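Local coordinates for protein Abbfa_003403 (PDB 4ZXH) that is a four-domain nonribosomal peptide synthetase that probably activates, condenses and releases a peptide product, carrying intermediates on a phosphopantetheine arm, at residues S1184-D1189 / L1238-Y1243; Y1194-T1199 / I1224-L1229. One frame throughout, in Å; residues are numbered along the deposited sequence.

Contact 1 of 2, residues S1184-D1189 / L1238-Y1243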
loop_
_atom_site.group_PDB
_atom_site.type_symbol
_atom_site.label_atom_id
_atom_site.label_comp_id
_atom_site.label_asym_id
_atom_site.label_seq_id
_atom_site.Cartn_x
_atom_site.Cartn_y
_atom_site.Cartn_z
ATOM N N SER A 1184 -3.459 23.674 -39.858
ATOM C CA SER A 1184 -2.098 24.064 -39.544
ATOM C C SER A 1184 -2.089 25.253 -38.570
ATOM O O SER A 1184 -1.367 25.241 -37.560
ATOM C CB SER A 1184 -1.322 24.405 -40.796
ATOM O OG SER A 1184 -0.072 24.939 -40.406
ATOM N N TRP A 1185 -2.913 26.260 -38.854
ATOM C CA TRP A 1185 -3.099 27.367 -37.918
ATOM C C TRP A 1185 -3.539 26.874 -36.550
ATOM O O TRP A 1185 -2.961 27.254 -35.535
ATOM C CB TRP A 1185 -4.118 28.367 -38.442
ATOM C CG TRP A 1185 -3.620 29.133 -39.609
ATOM C CD1 TRP A 1185 -2.367 29.079 -40.156
ATOM C CD2 TRP A 1185 -4.353 30.073 -40.383
ATOM N NE1 TRP A 1185 -2.283 29.919 -41.233
ATOM C CE2 TRP A 1185 -3.493 30.545 -41.396
ATOM C CE3 TRP A 1185 -5.660 30.563 -40.328
ATOM C CZ2 TRP A 1185 -3.887 31.479 -42.329
ATOM C CZ3 TRP A 1185 -6.055 31.485 -41.268
ATOM C CH2 TRP A 1185 -5.169 31.933 -42.255
ATOM N N PHE A 1186 -4.538 26.007 -36.534
ATOM C CA PHE A 1186 -5.073 25.523 -35.279
ATOM C C PHE A 1186 -4.015 24.805 -34.448
ATOM O O PHE A 1186 -3.938 24.995 -33.222
ATOM C CB PHE A 1186 -6.249 24.590 -35.522
ATOM C CG PHE A 1186 -6.818 24.029 -34.270
ATOM C CD1 PHE A 1186 -7.308 24.878 -33.285
ATOM C CD2 PHE A 1186 -6.873 22.665 -34.069
ATOM C CE1 PHE A 1186 -7.831 24.377 -32.114
ATOM C CE2 PHE A 1186 -7.406 22.150 -32.892
ATOM C CZ PHE A 1186 -7.881 23.014 -31.906
ATOM N N ALA A 1187 -3.191 23.998 -35.115
ATOM C CA ALA A 1187 -2.106 23.303 -34.429
ATOM C C ALA A 1187 -1.150 24.307 -33.765
ATOM O O ALA A 1187 -0.814 24.170 -32.593
ATOM C CB ALA A 1187 -1.360 22.417 -35.394
ATOM N N ARG A 1188 -0.751 25.328 -34.520
ATOM C CA ARG A 1188 0.118 26.383 -34.014
ATOM C C ARG A 1188 -0.507 27.125 -32.829
ATOM O O ARG A 1188 0.127 27.266 -31.780
ATOM C CB ARG A 1188 0.460 27.380 -35.132
ATOM C CG ARG A 1188 1.227 28.603 -34.656
ATOM C CD ARG A 1188 1.134 29.743 -35.638
ATOM N NE ARG A 1188 -0.251 30.189 -35.787
ATOM C CZ ARG A 1188 -0.698 30.951 -36.780
ATOM N NH1 ARG A 1188 0.127 31.359 -37.737
ATOM N NH2 ARG A 1188 -1.978 31.289 -36.818
ATOM N N ASP A 1189 -1.743 27.587 -32.995
ATOM C CA ASP A 1189 -2.432 28.359 -31.952
ATOM C C ASP A 1189 -2.790 27.503 -30.734
ATOM O O ASP A 1189 -3.092 28.018 -29.657
ATOM C CB ASP A 1189 -3.699 29.025 -32.514
ATOM C CG ASP A 1189 -3.390 30.011 -33.643
ATOM O OD1 ASP A 1189 -2.206 30.399 -33.754
ATOM O OD2 ASP A 1189 -4.320 30.412 -34.407
ATOM N N LEU A 1238 -14.603 19.184 -30.930
ATOM C CA LEU A 1238 -15.175 20.294 -30.180
ATOM C C LEU A 1238 -14.228 21.487 -30.219
ATOM O O LEU A 1238 -14.658 22.624 -30.420
ATOM C CB LEU A 1238 -15.463 19.907 -28.724
ATOM C CG LEU A 1238 -16.516 18.822 -28.486
ATOM C CD1 LEU A 1238 -16.793 18.628 -27.014
ATOM C CD2 LEU A 1238 -17.774 19.188 -29.221
ATOM N N TYR A 1239 -12.936 21.226 -30.051
ATOM C CA TYR A 1239 -11.971 22.310 -29.918
ATOM C C TYR A 1239 -11.684 22.944 -31.261
ATOM O O TYR A 1239 -11.503 24.153 -31.362
ATOM C CB TYR A 1239 -10.662 21.818 -29.281
ATOM C CG TYR A 1239 -10.859 21.159 -27.930
ATOM C CD1 TYR A 1239 -11.965 21.468 -27.134
ATOM C CD2 TYR A 1239 -9.943 20.219 -27.449
ATOM C CE1 TYR A 1239 -12.153 20.858 -25.897
ATOM C CE2 TYR A 1239 -10.122 19.605 -26.218
ATOM C CZ TYR A 1239 -11.231 19.930 -25.443
ATOM O OH TYR A 1239 -11.419 19.322 -24.222
ATOM N N PHE A 1240 -11.628 22.125 -32.296
ATOM C CA PHE A 1240 -11.381 22.645 -33.628
ATOM C C PHE A 1240 -12.612 23.419 -34.097
ATOM O O PHE A 1240 -12.484 24.538 -34.582
ATOM C CB PHE A 1240 -11.029 21.516 -34.606
ATOM C CG PHE A 1240 -10.547 22.006 -35.939
ATOM C CD1 PHE A 1240 -9.682 23.085 -36.015
ATOM C CD2 PHE A 1240 -10.944 21.386 -37.111
ATOM C CE1 PHE A 1240 -9.236 23.549 -37.238
ATOM C CE2 PHE A 1240 -10.502 21.834 -38.330
ATOM C CZ PHE A 1240 -9.640 22.922 -38.397
ATOM N N ASP A 1241 -13.802 22.841 -33.917
ATOM C CA ASP A 1241 -15.055 23.504 -34.311
ATOM C C ASP A 1241 -15.255 24.849 -33.610
ATOM O O ASP A 1241 -15.666 25.831 -34.239
ATOM C CB ASP A 1241 -16.255 22.604 -34.034
ATOM C CG ASP A 1241 -16.423 21.502 -35.073
ATOM O OD1 ASP A 1241 -15.717 21.506 -36.127
ATOM O OD2 ASP A 1241 -17.281 20.623 -34.821
ATOM N N THR A 1242 -14.962 24.897 -32.312
ATOM C CA THR A 1242 -14.969 26.168 -31.580
ATOM C C THR A 1242 -14.024 27.189 -32.218
ATOM O O THR A 1242 -14.409 28.338 -32.479
ATOM C CB THR A 1242 -14.592 25.959 -30.105
ATOM O OG1 THR A 1242 -15.651 25.244 -29.467
ATOM C CG2 THR A 1242 -14.405 27.283 -29.396
ATOM N N TYR A 1243 -12.801 26.746 -32.483
ATOM C CA TYR A 1243 -11.801 27.545 -33.178
ATOM C C TYR A 1243 -12.352 28.079 -34.514
ATOM O O TYR A 1243 -12.254 29.286 -34.800
ATOM C CB TYR A 1243 -10.530 26.706 -33.387
ATOM C CG TYR A 1243 -9.400 27.403 -34.130
ATOM C CD1 TYR A 1243 -8.559 28.292 -33.468
ATOM C CD2 TYR A 1243 -9.159 27.144 -35.494
ATOM C CE1 TYR A 1243 -7.534 28.931 -34.136
ATOM C CE2 TYR A 1243 -8.130 27.765 -36.174
ATOM C CZ TYR A 1243 -7.316 28.659 -35.480
ATOM O OH TYR A 1243 -6.283 29.299 -36.112
#

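Contact 2 of 2, residues Y1194-T1199 / I1224-L1229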
loop_
_atom_site.group_PDB
_atom_site.type_symbol
_atom_site.label_atom_id
_atom_site.label_comp_id
_atom_site.label_asym_id
_atom_site.label_seq_id
_atom_site.Cartn_x
_atom_site.Cartn_y
_atom_site.Cartn_z
ATOM N N TYR A 1194 1.252 27.823 -24.511
ATOM C CA TYR A 1194 2.197 27.162 -23.590
ATOM C C TYR A 1194 3.657 27.452 -23.971
ATOM O O TYR A 1194 4.581 26.764 -23.533
ATOM C CB TYR A 1194 1.958 25.631 -23.564
ATOM C CG TYR A 1194 0.544 25.232 -23.212
ATOM C CD1 TYR A 1194 0.193 24.879 -21.917
ATOM C CD2 TYR A 1194 -0.457 25.254 -24.169
ATOM C CE1 TYR A 1194 -1.130 24.550 -21.589
ATOM C CE2 TYR A 1194 -1.776 24.933 -23.852
ATOM C CZ TYR A 1194 -2.108 24.582 -22.569
ATOM O OH TYR A 1194 -3.419 24.262 -22.281
ATOM N N GLY A 1195 3.879 28.451 -24.813
ATOM C CA GLY A 1195 5.237 28.775 -25.234
ATOM C C GLY A 1195 5.922 27.696 -26.070
ATOM O O GLY A 1195 7.156 27.601 -26.100
ATOM N N LYS A 1196 5.121 26.894 -26.768
ATOM C CA LYS A 1196 5.641 25.845 -27.632
ATOM C C LYS A 1196 5.265 26.099 -29.080
ATOM O O LYS A 1196 4.189 26.619 -29.359
ATOM C CB LYS A 1196 5.121 24.488 -27.178
ATOM C CG LYS A 1196 5.500 24.176 -25.756
ATOM C CD LYS A 1196 4.846 22.917 -25.226
ATOM C CE LYS A 1196 5.532 22.484 -23.934
ATOM N NZ LYS A 1196 4.794 21.399 -23.228
ATOM N N LYS A 1197 6.164 25.770 -30.002
ATOM C CA LYS A 1197 5.810 25.757 -31.419
ATOM C C LYS A 1197 5.363 24.367 -31.790
ATOM O O LYS A 1197 6.011 23.392 -31.465
ATOM C CB LYS A 1197 6.977 26.175 -32.323
ATOM C CG LYS A 1197 7.311 27.645 -32.274
ATOM C CD LYS A 1197 8.624 27.907 -32.965
ATOM C CE LYS A 1197 8.436 28.171 -34.427
ATOM N NZ LYS A 1197 7.716 29.458 -34.580
ATOM N N LEU A 1198 4.234 24.282 -32.459
ATOM C CA LEU A 1198 3.826 23.048 -33.086
ATOM C C LEU A 1198 3.630 23.387 -34.556
ATOM O O LEU A 1198 2.751 24.166 -34.902
ATOM C CB LEU A 1198 2.561 22.510 -32.438
ATOM C CG LEU A 1198 1.963 21.267 -33.067
ATOM C CD1 LEU A 1198 2.974 20.141 -32.997
ATOM C CD2 LEU A 1198 0.669 20.928 -32.354
ATOM N N THR A 1199 4.500 22.850 -35.403
ATOM C CA THR A 1199 4.526 23.183 -36.819
ATOM C C THR A 1199 4.099 21.993 -37.677
ATOM O O THR A 1199 4.902 21.123 -37.997
ATOM C CB THR A 1199 5.920 23.640 -37.268
ATOM O OG1 THR A 1199 6.310 24.802 -36.530
ATOM C CG2 THR A 1199 5.911 23.996 -38.736
ATOM N N ILE A 1224 3.346 16.726 -27.421
ATOM C CA ILE A 1224 4.038 17.813 -26.746
ATOM C C ILE A 1224 3.272 18.290 -25.528
ATOM O O ILE A 1224 3.600 19.333 -24.981
ATOM C CB ILE A 1224 4.289 19.038 -27.656
ATOM C CG1 ILE A 1224 2.976 19.550 -28.257
ATOM C CG2 ILE A 1224 5.328 18.733 -28.699
ATOM C CD1 ILE A 1224 3.131 20.823 -29.028
ATOM N N ASN A 1225 2.254 17.533 -25.126
ATOM C CA ASN A 1225 1.549 17.744 -23.856
ATOM C C ASN A 1225 0.700 19.014 -23.781
ATOM O O ASN A 1225 0.583 19.599 -22.714
ATOM C CB ASN A 1225 2.566 17.754 -22.714
ATOM C CG ASN A 1225 2.133 16.936 -21.517
ATOM O OD1 ASN A 1225 1.120 16.221 -21.544
ATOM N ND2 ASN A 1225 2.930 17.010 -20.457
ATOM N N VAL A 1226 0.118 19.447 -24.901
ATOM C CA VAL A 1226 -0.860 20.538 -24.873
ATOM C C VAL A 1226 -2.334 20.043 -24.992
ATOM O O VAL A 1226 -3.279 20.859 -25.007
ATOM C CB VAL A 1226 -0.590 21.570 -25.979
ATOM C CG1 VAL A 1226 0.825 22.082 -25.856
ATOM C CG2 VAL A 1226 -0.828 20.966 -27.340
ATOM N N LEU A 1227 -2.502 18.721 -25.081
ATOM C CA LEU A 1227 -3.781 18.045 -24.865
ATOM C C LEU A 1227 -3.558 16.789 -24.014
ATOM O O LEU A 1227 -2.487 16.200 -24.062
ATOM C CB LEU A 1227 -4.450 17.660 -26.190
ATOM C CG LEU A 1227 -5.054 18.810 -26.971
ATOM C CD1 LEU A 1227 -5.675 18.309 -28.273
ATOM C CD2 LEU A 1227 -6.082 19.523 -26.094
ATOM N N PRO A 1228 -4.569 16.376 -23.236
ATOM C CA PRO A 1228 -4.436 15.169 -22.410
ATOM C C PRO A 1228 -4.328 13.898 -23.246
ATOM O O PRO A 1228 -4.901 13.821 -24.335
ATOM C CB PRO A 1228 -5.735 15.161 -21.584
ATOM C CG PRO A 1228 -6.194 16.572 -21.565
ATOM C CD PRO A 1228 -5.786 17.140 -22.902
ATOM N N LEU A 1229 -3.614 12.899 -22.737
ATOM C CA LEU A 1229 -3.451 11.663 -23.485
ATOM C C LEU A 1229 -4.781 10.958 -23.698
ATOM O O LEU A 1229 -4.969 10.323 -24.727
ATOM C CB LEU A 1229 -2.458 10.736 -22.793
ATOM C CG LEU A 1229 -1.027 10.879 -23.325
ATOM C CD1 LEU A 1229 -0.551 12.348 -23.324
ATOM C CD2 LEU A 1229 -0.076 10.005 -22.528
HETATM O O HOH W 1 -4.995 22.914 -24.687
#

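Contact 1 of 2, residues S1184-D1189 / L1238-Y1243
Two donors grip OD2 of D1189: the hydroxyl of Y1243, whose OH donates to OD2 across 2.8 Å, and more weakly NH2 of R1188. The tyrosine meets OD2 from above the carboxylate plane; the two side chains cross at about a right angle, with carboxylate and ring planes 58° apart. The other oxygen belongs to the salt bridge, with R1188 NE 2.8 Å from D1189 OD1 and a weak second bond from NH2. Tyrosine suits this place: its ring can lie buried while its hydroxyl reaches the carboxylate. The Y1243 ring also belongs to an aromatic cluster with F1186 and F1240. F1186, with CG anti to the backbone N (chi1 178°), extends from helix 1179-1191 toward helix 1233-1251, and Y1243, likewise anti, slides past it in the opposite direction. CB of F1186 sits over the face of the Y1243 ring, 4.1 Å from its centroid, in a CH-pi contact. F1240 in turn sends CD1 over one face of the F1186 ring, while CA of F1240 makes a CH-pi contact 4.2 Å from that ring's centroid. The flat phenylalanine offers broad hydrophobic surface between segments 1184-1189 and 1238-1243, whose axes cross at 106°. F1236 adds a further ring beside F1186, and CB of W1185 touches the Y1243 hydroxyl. The two helices belong to the α/β-hydrolase thioesterase domain. With a guanidinium and a phenol donor on its oxygens, D1189 is probably held ionised, tying a largely apolar helix crossing to a fixed charge.

Contact 2 of 2, residues Y1194-T1199 / I1224-L1229
Two Schellman motifs end neighbouring helices here, one closing helix 1179-1191 at G1195 and the other closing helix 1210-1223 at N1225. Both residues have positive phi, a shape glycine takes easily and asparagine tolerates better than most. K1196, whose backbone N closes the first motif on A1191 O, extends its chain alongside V1226 and sends NZ to the backbone carbonyl of I1224, with K1196 NZ 3.0 Å from I1224 O. The approach is nearly along the C=O axis (166°), and the oxygen lies at a helix C-terminal end, whose partial negative charge would probably favour the ammonium. Lysine suits the exposed edge, its long methylene chain packing while its charged tip crosses the gap. These loops lie between strands 1157-1163 and 1262-1267 of the thioesterase α/β-hydrolase fold, the region where related synthetase thioesterases carry their lid. Next to the lysine chain, Y1194 CD2 meets V1226 CG1 at 3.8 Å, the branched valine presenting a methyl obliquely to the ring. The phenol hydroxyl bonds to P974 O, and a water bridges Y1194 OH to the backbone O of V1226, 2.7 Å from that carbonyl oxygen. Farther along, L1198 CB lies 3.8 Å from I1224 CD1. The isoleucine takes the crowded first torsion (chi1 56°), with CD1 touching both methyls of the leucine as well. N1225 OD1 accepts from NH1 of R975, in the loop before helix 977-990.

Contact 2 is nested inside the chain loop closed by contact 1, and the two centres lie about 12 Å apart. The helices of contact 1 adjoin the loops of contact 2: helix 1179-1191 carries one side of contact 1 and then runs into 1194-1199, while 1224-1229 leads on to helix 1233-1251. Side chains and backbone join them directly, with L1198 CD2 3.6 Å from A1187 O and L1227 CD2 4.0 Å from Y1239 CE2. Both belong to the thioesterase domain, and neither involves the phosphopantetheine pocket. The D1189 side chain of contact 1 lies near, without touching, a probable Cys-His-Asp triad.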